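Local coordinates for protein probable arabinosyltransferase C (Mycobacterium tuberculosis, PDB 3PTY) that probably polymerises arabinose into the arabinan of arabinogalactan, with a C-terminal extracellular domain that is a lectin-like carbohydrate-binding module, at residues V142-L153 and T223-L234; E65-P73 and P131-G139. One frame throughout, in Å; residues are numbered along the deposited sequence.

Both contacts reach one antiparallel sheet of the C-terminal domain, their centres about 13 Å apart and on the same side of the chain's centre. Along the chain they come in series: residues 65-73 meet 131-139 first, then 142-153 meets 223-234. Contact 1 joins two neighbouring strands, 144-152 and 224-231; contact 2 sets the loop that follows strand 63-65 against strand 133-134, and so brings the two outermost strands of the sheet within this chain close together. Met145 O lies 2.8 Å from Glu65 N and Asp231 OD2 lies 2.6 Å from Ser135 OG, both probable hydrogen bonds. The second pair ties contact 2 to the calcium ligand of contact 1.

Contact 1 (V142-L153 and T223-L234); sequences VPAMLRSGWYRL and TQVRLVADDQDL. With CA (calcium ion), chain C.
Arg226 of strand 224-231 reaches across to Trp150 and Arg147. Its CG sits between the backbone N and the carbonyl carbon (chi1 69°), and from there the chain runs extended to NE. CB rests against Ser148 OG at 3.3 Å; CG touches Trp150 CZ3; CD stands over the indole face, 3.7 Å from the centroid of the six-membered ring, a CH-pi contact. The guanidinium lies nearly parallel to the indole, the planes 15° apart, with Arg226 CZ 3.5 Å from Trp150 CZ2. Over its opposite face sits Arg147 CD. Arg226 NE bonds to Gln181 on the adjacent strand, and a water links Arg226 NH1 to Ser148 O; both help fix the group's rotation.

Between Arg147 and Tyr151 the pairing slips by one residue, and Ser148 bridges the break: Leu227 N donates to Ser148 OG at 2.9 Å, while that hydroxyl donates to Gly149 O at 2.7 Å. On the face of Ala144, Leu146 CB lies 4.2 Å from Ala229 CB.

At the far end Asp231 binds calcium through OD1 and OD2, each 2.6 Å from the metal, joined by Asp233 O, the backbone O of His238 and three waters; OD2 also bonds to Ser135. The alternating backbone bonds and the 174° between the strand axes show two neighbouring antiparallel strands, here in the beta-sandwich of a lectin-like module and ending at its calcium site.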
# COMPACT_ATOMS: atom_id res chain seq x y z
N VAL A 142 -25.92 -26.20 1.67
CA VAL A 142 -25.90 -27.66 1.56
C VAL A 142 -24.46 -28.17 1.45
O VAL A 142 -23.56 -27.42 1.08
CB VAL A 142 -26.70 -28.14 0.34
CG1 VAL A 142 -28.14 -27.63 0.42
CG2 VAL A 142 -26.04 -27.65 -0.95
N PRO A 143 -24.24 -29.45 1.77
CA PRO A 143 -22.90 -30.04 1.61
C PRO A 143 -22.51 -30.05 0.13
O PRO A 143 -23.37 -30.20 -0.73
CB PRO A 143 -23.09 -31.48 2.11
CG PRO A 143 -24.32 -31.46 2.95
CD PRO A 143 -25.20 -30.40 2.36
N ALA A 144 -21.22 -29.90 -0.16
CA ALA A 144 -20.78 -29.82 -1.55
C ALA A 144 -19.46 -30.55 -1.72
O ALA A 144 -18.62 -30.56 -0.81
CB ALA A 144 -20.67 -28.37 -1.99
N MET A 145 -19.28 -31.17 -2.88
CA MET A 145 -18.06 -31.92 -3.15
C MET A 145 -17.74 -31.84 -4.62
O MET A 145 -18.64 -31.75 -5.44
CB MET A 145 -18.24 -33.40 -2.80
CG MET A 145 -18.69 -33.68 -1.39
SD MET A 145 -18.71 -35.47 -1.14
CE MET A 145 -17.00 -35.86 -1.49
N LEU A 146 -16.45 -31.92 -4.94
CA LEU A 146 -16.04 -31.92 -6.34
C LEU A 146 -14.91 -32.90 -6.57
O LEU A 146 -13.99 -33.01 -5.76
CB LEU A 146 -15.59 -30.52 -6.76
CG LEU A 146 -15.13 -30.35 -8.21
CD1 LEU A 146 -16.30 -30.52 -9.18
CD2 LEU A 146 -14.50 -28.98 -8.41
N ARG A 147 -14.99 -33.62 -7.68
CA ARG A 147 -13.89 -34.44 -8.16
C ARG A 147 -13.82 -34.22 -9.66
O ARG A 147 -14.76 -34.55 -10.38
CB ARG A 147 -14.15 -35.92 -7.85
CG ARG A 147 -13.07 -36.85 -8.38
CD ARG A 147 -13.21 -38.26 -7.81
NE ARG A 147 -14.32 -39.00 -8.41
CZ ARG A 147 -15.44 -39.33 -7.78
NH1 ARG A 147 -15.62 -38.99 -6.50
NH2 ARG A 147 -16.39 -40.01 -8.42
N SER A 148 -12.72 -33.65 -10.13
CA SER A 148 -12.57 -33.38 -11.55
C SER A 148 -12.25 -34.66 -12.29
O SER A 148 -11.94 -35.69 -11.69
CB SER A 148 -11.46 -32.35 -11.80
OG SER A 148 -10.17 -32.97 -11.72
N GLY A 149 -12.33 -34.60 -13.62
CA GLY A 149 -11.78 -35.65 -14.45
C GLY A 149 -10.27 -35.57 -14.39
O GLY A 149 -9.69 -34.65 -13.78
N TRP A 150 -9.61 -36.53 -15.04
CA TRP A 150 -8.16 -36.57 -15.05
C TRP A 150 -7.54 -35.63 -16.08
O TRP A 150 -8.04 -35.51 -17.21
CB TRP A 150 -7.68 -38.00 -15.33
CG TRP A 150 -7.99 -38.96 -14.23
CD1 TRP A 150 -8.97 -39.92 -14.22
CD2 TRP A 150 -7.31 -39.07 -12.97
NE1 TRP A 150 -8.94 -40.61 -13.03
CE2 TRP A 150 -7.93 -40.12 -12.25
CE3 TRP A 150 -6.23 -38.40 -12.39
CZ2 TRP A 150 -7.51 -40.50 -10.97
CZ3 TRP A 150 -5.81 -38.78 -11.11
CH2 TRP A 150 -6.45 -39.83 -10.42
N TYR A 151 -6.45 -34.98 -15.68
CA TYR A 151 -5.67 -34.11 -16.56
C TYR A 151 -4.28 -34.72 -16.77
O TYR A 151 -3.73 -35.33 -15.87
CB TYR A 151 -5.52 -32.73 -15.94
CG TYR A 151 -6.82 -31.95 -15.87
CD1 TYR A 151 -7.67 -32.08 -14.77
CD2 TYR A 151 -7.20 -31.10 -16.91
CE1 TYR A 151 -8.86 -31.36 -14.70
CE2 TYR A 151 -8.39 -30.38 -16.85
CZ TYR A 151 -9.22 -30.52 -15.75
OH TYR A 151 -10.39 -29.81 -15.67
N ARG A 152 -3.72 -34.51 -17.96
CA ARG A 152 -2.46 -35.12 -18.33
C ARG A 152 -1.29 -34.27 -17.87
O ARG A 152 -1.24 -33.06 -18.14
CB ARG A 152 -2.42 -35.31 -19.85
CG ARG A 152 -1.17 -36.01 -20.40
CD ARG A 152 -1.23 -37.54 -20.25
NE ARG A 152 -2.25 -38.23 -21.05
CZ ARG A 152 -2.89 -37.74 -22.11
NH1 ARG A 152 -2.65 -36.52 -22.56
NH2 ARG A 152 -3.79 -38.49 -22.74
N LEU A 153 -0.34 -34.88 -17.17
CA LEU A 153 0.90 -34.18 -16.82
C LEU A 153 1.81 -34.18 -18.04
O LEU A 153 1.81 -35.13 -18.82
CB LEU A 153 1.61 -34.87 -15.65
CG LEU A 153 0.99 -34.74 -14.26
CD1 LEU A 153 1.64 -35.74 -13.31
CD2 LEU A 153 1.15 -33.33 -13.72
N THR A 223 1.27 -39.87 -14.14
CA THR A 223 1.04 -39.34 -15.49
C THR A 223 -0.21 -38.47 -15.56
O THR A 223 -0.41 -37.74 -16.53
CB THR A 223 0.87 -40.47 -16.51
OG1 THR A 223 -0.14 -41.38 -16.04
CG2 THR A 223 2.19 -41.23 -16.72
N GLN A 224 -1.06 -38.57 -14.54
CA GLN A 224 -2.34 -37.86 -14.54
C GLN A 224 -2.62 -37.25 -13.17
O GLN A 224 -2.18 -37.79 -12.15
CB GLN A 224 -3.48 -38.82 -14.92
CG GLN A 224 -3.24 -39.59 -16.21
CD GLN A 224 -4.40 -40.49 -16.59
OE1 GLN A 224 -5.56 -40.24 -16.22
NE2 GLN A 224 -4.11 -41.53 -17.36
N VAL A 225 -3.35 -36.14 -13.14
CA VAL A 225 -3.76 -35.55 -11.87
C VAL A 225 -5.21 -35.12 -11.94
O VAL A 225 -5.75 -34.90 -13.02
CB VAL A 225 -2.90 -34.33 -11.48
CG1 VAL A 225 -1.44 -34.73 -11.26
CG2 VAL A 225 -3.02 -33.23 -12.55
N ARG A 226 -5.84 -35.00 -10.78
CA ARG A 226 -7.19 -34.44 -10.72
C ARG A 226 -7.35 -33.65 -9.44
O ARG A 226 -6.58 -33.83 -8.49
CB ARG A 226 -8.25 -35.54 -10.83
CG ARG A 226 -8.33 -36.45 -9.60
CD ARG A 226 -9.41 -37.53 -9.77
NE ARG A 226 -9.35 -38.52 -8.70
CZ ARG A 226 -10.00 -39.68 -8.69
NH1 ARG A 226 -10.80 -40.01 -9.71
NH2 ARG A 226 -9.86 -40.50 -7.66
N LEU A 227 -8.36 -32.79 -9.41
CA LEU A 227 -8.67 -31.99 -8.24
C LEU A 227 -9.82 -32.60 -7.46
O LEU A 227 -10.78 -33.10 -8.05
CB LEU A 227 -9.08 -30.57 -8.66
CG LEU A 227 -8.09 -29.78 -9.50
CD1 LEU A 227 -8.65 -28.39 -9.83
CD2 LEU A 227 -6.75 -29.67 -8.76
N VAL A 228 -9.73 -32.55 -6.14
CA VAL A 228 -10.85 -32.96 -5.30
C VAL A 228 -11.06 -31.89 -4.24
O VAL A 228 -10.10 -31.35 -3.69
CB VAL A 228 -10.62 -34.34 -4.65
CG1 VAL A 228 -10.44 -35.41 -5.73
CG2 VAL A 228 -9.42 -34.30 -3.72
N ALA A 229 -12.32 -31.58 -3.98
CA ALA A 229 -12.64 -30.54 -3.02
C ALA A 229 -13.83 -31.00 -2.19
O ALA A 229 -14.74 -31.66 -2.69
CB ALA A 229 -12.95 -29.21 -3.72
N ASP A 230 -13.81 -30.63 -0.92
CA ASP A 230 -14.85 -31.05 0.01
C ASP A 230 -15.27 -29.85 0.84
O ASP A 230 -14.47 -29.29 1.60
CB ASP A 230 -14.33 -32.18 0.90
CG ASP A 230 -15.44 -32.83 1.72
OD1 ASP A 230 -16.62 -32.68 1.34
OD2 ASP A 230 -15.12 -33.49 2.73
N ASP A 231 -16.51 -29.43 0.66
CA ASP A 231 -17.04 -28.29 1.39
C ASP A 231 -18.27 -28.70 2.20
O ASP A 231 -19.42 -28.54 1.74
CB ASP A 231 -17.39 -27.17 0.41
CG ASP A 231 -18.07 -26.01 1.08
OD1 ASP A 231 -18.05 -25.96 2.33
OD2 ASP A 231 -18.62 -25.15 0.36
N GLN A 232 -18.02 -29.21 3.39
CA GLN A 232 -19.06 -29.70 4.29
C GLN A 232 -19.48 -28.64 5.31
O GLN A 232 -20.40 -28.86 6.09
CB GLN A 232 -18.56 -30.93 5.05
CG GLN A 232 -18.19 -32.10 4.16
CD GLN A 232 -19.41 -32.71 3.48
OE1 GLN A 232 -20.45 -32.90 4.11
NE2 GLN A 232 -19.27 -33.02 2.20
N ASP A 233 -18.79 -27.51 5.30
CA ASP A 233 -19.06 -26.45 6.26
C ASP A 233 -20.21 -25.59 5.77
O ASP A 233 -20.09 -24.92 4.76
CB ASP A 233 -17.80 -25.60 6.46
CG ASP A 233 -17.97 -24.51 7.50
OD1 ASP A 233 -19.12 -24.15 7.83
OD2 ASP A 233 -16.94 -23.99 7.98
N LEU A 234 -21.32 -25.60 6.50
CA LEU A 234 -22.54 -24.96 6.02
C LEU A 234 -22.66 -23.48 6.37
O LEU A 234 -23.65 -22.84 6.03
CB LEU A 234 -23.77 -25.72 6.52
CG LEU A 234 -23.78 -27.20 6.16
CD1 LEU A 234 -25.02 -27.88 6.73
CD2 LEU A 234 -23.69 -27.40 4.65
CA CA C . -20.11 -24.33 2.34
O HOH W 1 -21.26 -26.52 1.91
O HOH W 2 -12.12 -38.45 -11.72
O HOH W 3 -22.00 -22.91 3.31
O HOH W 4 -21.29 -23.23 0.25

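Contact 2 (E65-P73 and P131-G139); sequences EAFTPNGIP and PVLGSWRAG
Pro73 lies against Trp136, its CG 3.5 Å from the centroid of the five-membered indole ring and only 7° off the normal, a CH-pi contact over the face. The Trp136 CG is anti to the backbone N (chi1 175°), which swings the indole under the proline, while Ala138 N lies over the opposite face.

The tight part centres on two glycines. Thr68 and Gly134 form a single antiparallel hydrogen-bonded pair, each N 2.9 Å from the other's O, and Gly71 N adds a second donor to Thr68 O, reaching it from the opposite face of the carbonyl plane. Gly71 O takes Trp136 N at 3.0 Å, from well above its carbonyl plane, and lies 3.2 Å from Gly134 CA. Backbones this close leave little room for a side chain at either glycine. Nearby, Ile72 CD1 and Val132 CG1 meet at 3.4 Å, closer than usual for two methyls, their side chains crossing at about a right angle. Ser135 CB sits over the centre of the Phe67 ring, 3.8 Å from its centroid; the hydroxyl of Ser135 is turned to Asp231 and Ile240.

On the more exposed side a water stands within hydrogen-bonding distance of Ala66 O and Ser135 O and accepts a weak bond from Arg137 NE, whose side chain merely lies beside Ala66. Thr68 to Gly71 form a type I beta turn, with Gly71 centring an inverse gamma turn: a loop turning back onto an edge strand of the beta-sandwich, beside the calcium site.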
# COMPACT_ATOMS: atom_id res chain seq x y z
N GLU A 65 -21.18 -32.24 -6.60
CA GLU A 65 -22.35 -32.13 -5.74
C GLU A 65 -22.44 -30.70 -5.24
O GLU A 65 -21.59 -30.25 -4.49
CB GLU A 65 -22.23 -33.09 -4.56
CG GLU A 65 -23.36 -32.96 -3.55
CD GLU A 65 -23.14 -33.83 -2.31
OE1 GLU A 65 -22.00 -33.90 -1.81
OE2 GLU A 65 -24.11 -34.45 -1.84
N ALA A 66 -23.47 -29.99 -5.69
CA ALA A 66 -23.65 -28.59 -5.32
C ALA A 66 -22.44 -27.69 -5.65
O ALA A 66 -22.23 -26.67 -5.01
CB ALA A 66 -24.06 -28.46 -3.85
N PHE A 67 -21.66 -28.09 -6.65
CA PHE A 67 -20.66 -27.21 -7.26
C PHE A 67 -21.17 -26.83 -8.65
O PHE A 67 -21.40 -27.72 -9.47
CB PHE A 67 -19.31 -27.92 -7.43
CG PHE A 67 -18.35 -27.73 -6.27
CD1 PHE A 67 -18.46 -28.49 -5.12
CD2 PHE A 67 -17.32 -26.81 -6.37
CE1 PHE A 67 -17.56 -28.33 -4.07
CE2 PHE A 67 -16.42 -26.63 -5.33
CZ PHE A 67 -16.53 -27.39 -4.18
N THR A 68 -21.34 -25.54 -8.91
CA THR A 68 -21.95 -25.09 -10.16
C THR A 68 -21.16 -23.93 -10.77
O THR A 68 -20.42 -23.24 -10.06
CB THR A 68 -23.40 -24.60 -9.91
OG1 THR A 68 -23.37 -23.50 -8.99
CG2 THR A 68 -24.25 -25.73 -9.34
N PRO A 69 -21.32 -23.70 -12.08
CA PRO A 69 -20.52 -22.68 -12.77
C PRO A 69 -20.72 -21.28 -12.19
O PRO A 69 -19.81 -20.46 -12.27
CB PRO A 69 -21.03 -22.74 -14.22
CG PRO A 69 -21.54 -24.13 -14.37
CD PRO A 69 -22.14 -24.49 -13.02
N ASN A 70 -21.90 -21.02 -11.63
CA ASN A 70 -22.16 -19.71 -11.02
C ASN A 70 -22.24 -19.74 -9.50
O ASN A 70 -22.78 -18.82 -8.88
CB ASN A 70 -23.41 -19.08 -11.64
CG ASN A 70 -23.18 -18.68 -13.09
OD1 ASN A 70 -22.52 -17.68 -13.37
ND2 ASN A 70 -23.72 -19.47 -14.01
N GLY A 71 -21.68 -20.78 -8.89
CA GLY A 71 -21.64 -20.89 -7.44
C GLY A 71 -20.52 -20.05 -6.84
O GLY A 71 -19.62 -20.58 -6.18
N ILE A 72 -20.59 -18.75 -7.08
CA ILE A 72 -19.59 -17.78 -6.64
C ILE A 72 -20.30 -16.44 -6.46
O ILE A 72 -21.05 -16.03 -7.34
CB ILE A 72 -18.52 -17.56 -7.73
CG1 ILE A 72 -17.89 -18.88 -8.14
CG2 ILE A 72 -17.45 -16.56 -7.26
CD1 ILE A 72 -16.98 -18.76 -9.34
N PRO A 73 -20.06 -15.75 -5.34
CA PRO A 73 -20.72 -14.46 -5.11
C PRO A 73 -20.33 -13.46 -6.20
O PRO A 73 -19.23 -13.56 -6.75
CB PRO A 73 -20.14 -13.99 -3.77
CG PRO A 73 -19.56 -15.21 -3.14
CD PRO A 73 -19.15 -16.12 -4.24
N PRO A 131 -13.32 -23.24 -17.65
CA PRO A 131 -14.50 -23.59 -16.85
C PRO A 131 -14.27 -23.19 -15.39
O PRO A 131 -13.12 -23.13 -14.94
CB PRO A 131 -14.58 -25.12 -16.94
CG PRO A 131 -13.34 -25.58 -17.61
CD PRO A 131 -12.50 -24.41 -18.02
N VAL A 132 -15.35 -22.94 -14.67
CA VAL A 132 -15.29 -22.61 -13.26
C VAL A 132 -16.37 -23.41 -12.56
O VAL A 132 -17.46 -23.56 -13.11
CB VAL A 132 -15.63 -21.12 -13.00
CG1 VAL A 132 -15.35 -20.75 -11.55
CG2 VAL A 132 -14.86 -20.22 -13.93
N LEU A 133 -16.09 -23.91 -11.36
CA LEU A 133 -17.12 -24.52 -10.52
C LEU A 133 -16.96 -24.05 -9.07
O LEU A 133 -15.85 -24.06 -8.53
CB LEU A 133 -17.05 -26.05 -10.60
CG LEU A 133 -17.47 -26.71 -11.92
CD1 LEU A 133 -17.23 -28.21 -11.87
CD2 LEU A 133 -18.95 -26.40 -12.26
N GLY A 134 -18.07 -23.65 -8.45
CA GLY A 134 -18.02 -23.15 -7.08
C GLY A 134 -19.17 -23.63 -6.21
O GLY A 134 -20.24 -23.97 -6.71
N SER A 135 -18.96 -23.63 -4.89
CA SER A 135 -19.97 -24.15 -3.97
C SER A 135 -20.71 -23.06 -3.21
O SER A 135 -21.45 -23.35 -2.26
CB SER A 135 -19.33 -25.11 -2.96
OG SER A 135 -18.41 -24.42 -2.14
N TRP A 136 -20.52 -21.80 -3.59
CA TRP A 136 -21.26 -20.73 -2.93
C TRP A 136 -22.72 -20.73 -3.37
O TRP A 136 -23.03 -21.06 -4.52
CB TRP A 136 -20.67 -19.35 -3.22
CG TRP A 136 -21.50 -18.24 -2.62
CD1 TRP A 136 -21.39 -17.72 -1.37
CD2 TRP A 136 -22.57 -17.53 -3.26
NE1 TRP A 136 -22.33 -16.72 -1.18
CE2 TRP A 136 -23.07 -16.59 -2.33
CE3 TRP A 136 -23.17 -17.61 -4.52
CZ2 TRP A 136 -24.12 -15.73 -2.63
CZ3 TRP A 136 -24.22 -16.75 -4.82
CH2 TRP A 136 -24.68 -15.83 -3.87
N ARG A 137 -23.61 -20.38 -2.45
CA ARG A 137 -25.00 -20.14 -2.79
C ARG A 137 -25.67 -19.26 -1.74
O ARG A 137 -25.22 -19.21 -0.59
CB ARG A 137 -25.77 -21.45 -2.95
CG ARG A 137 -25.89 -22.27 -1.67
CD ARG A 137 -26.49 -23.63 -1.96
NE ARG A 137 -25.81 -24.26 -3.09
CZ ARG A 137 -26.36 -25.19 -3.87
NH1 ARG A 137 -27.60 -25.59 -3.65
NH2 ARG A 137 -25.66 -25.70 -4.88
N ALA A 138 -26.73 -18.57 -2.14
CA ALA A 138 -27.53 -17.82 -1.19
C ALA A 138 -28.58 -18.76 -0.61
O ALA A 138 -28.82 -19.85 -1.14
CB ALA A 138 -28.19 -16.61 -1.87
N GLY A 139 -29.21 -18.34 0.48
CA GLY A 139 -30.26 -19.13 1.10
C GLY A 139 -29.74 -20.37 1.81
O GLY A 139 -28.75 -20.31 2.53
O HOH W 5 -23.36 -25.19 -2.98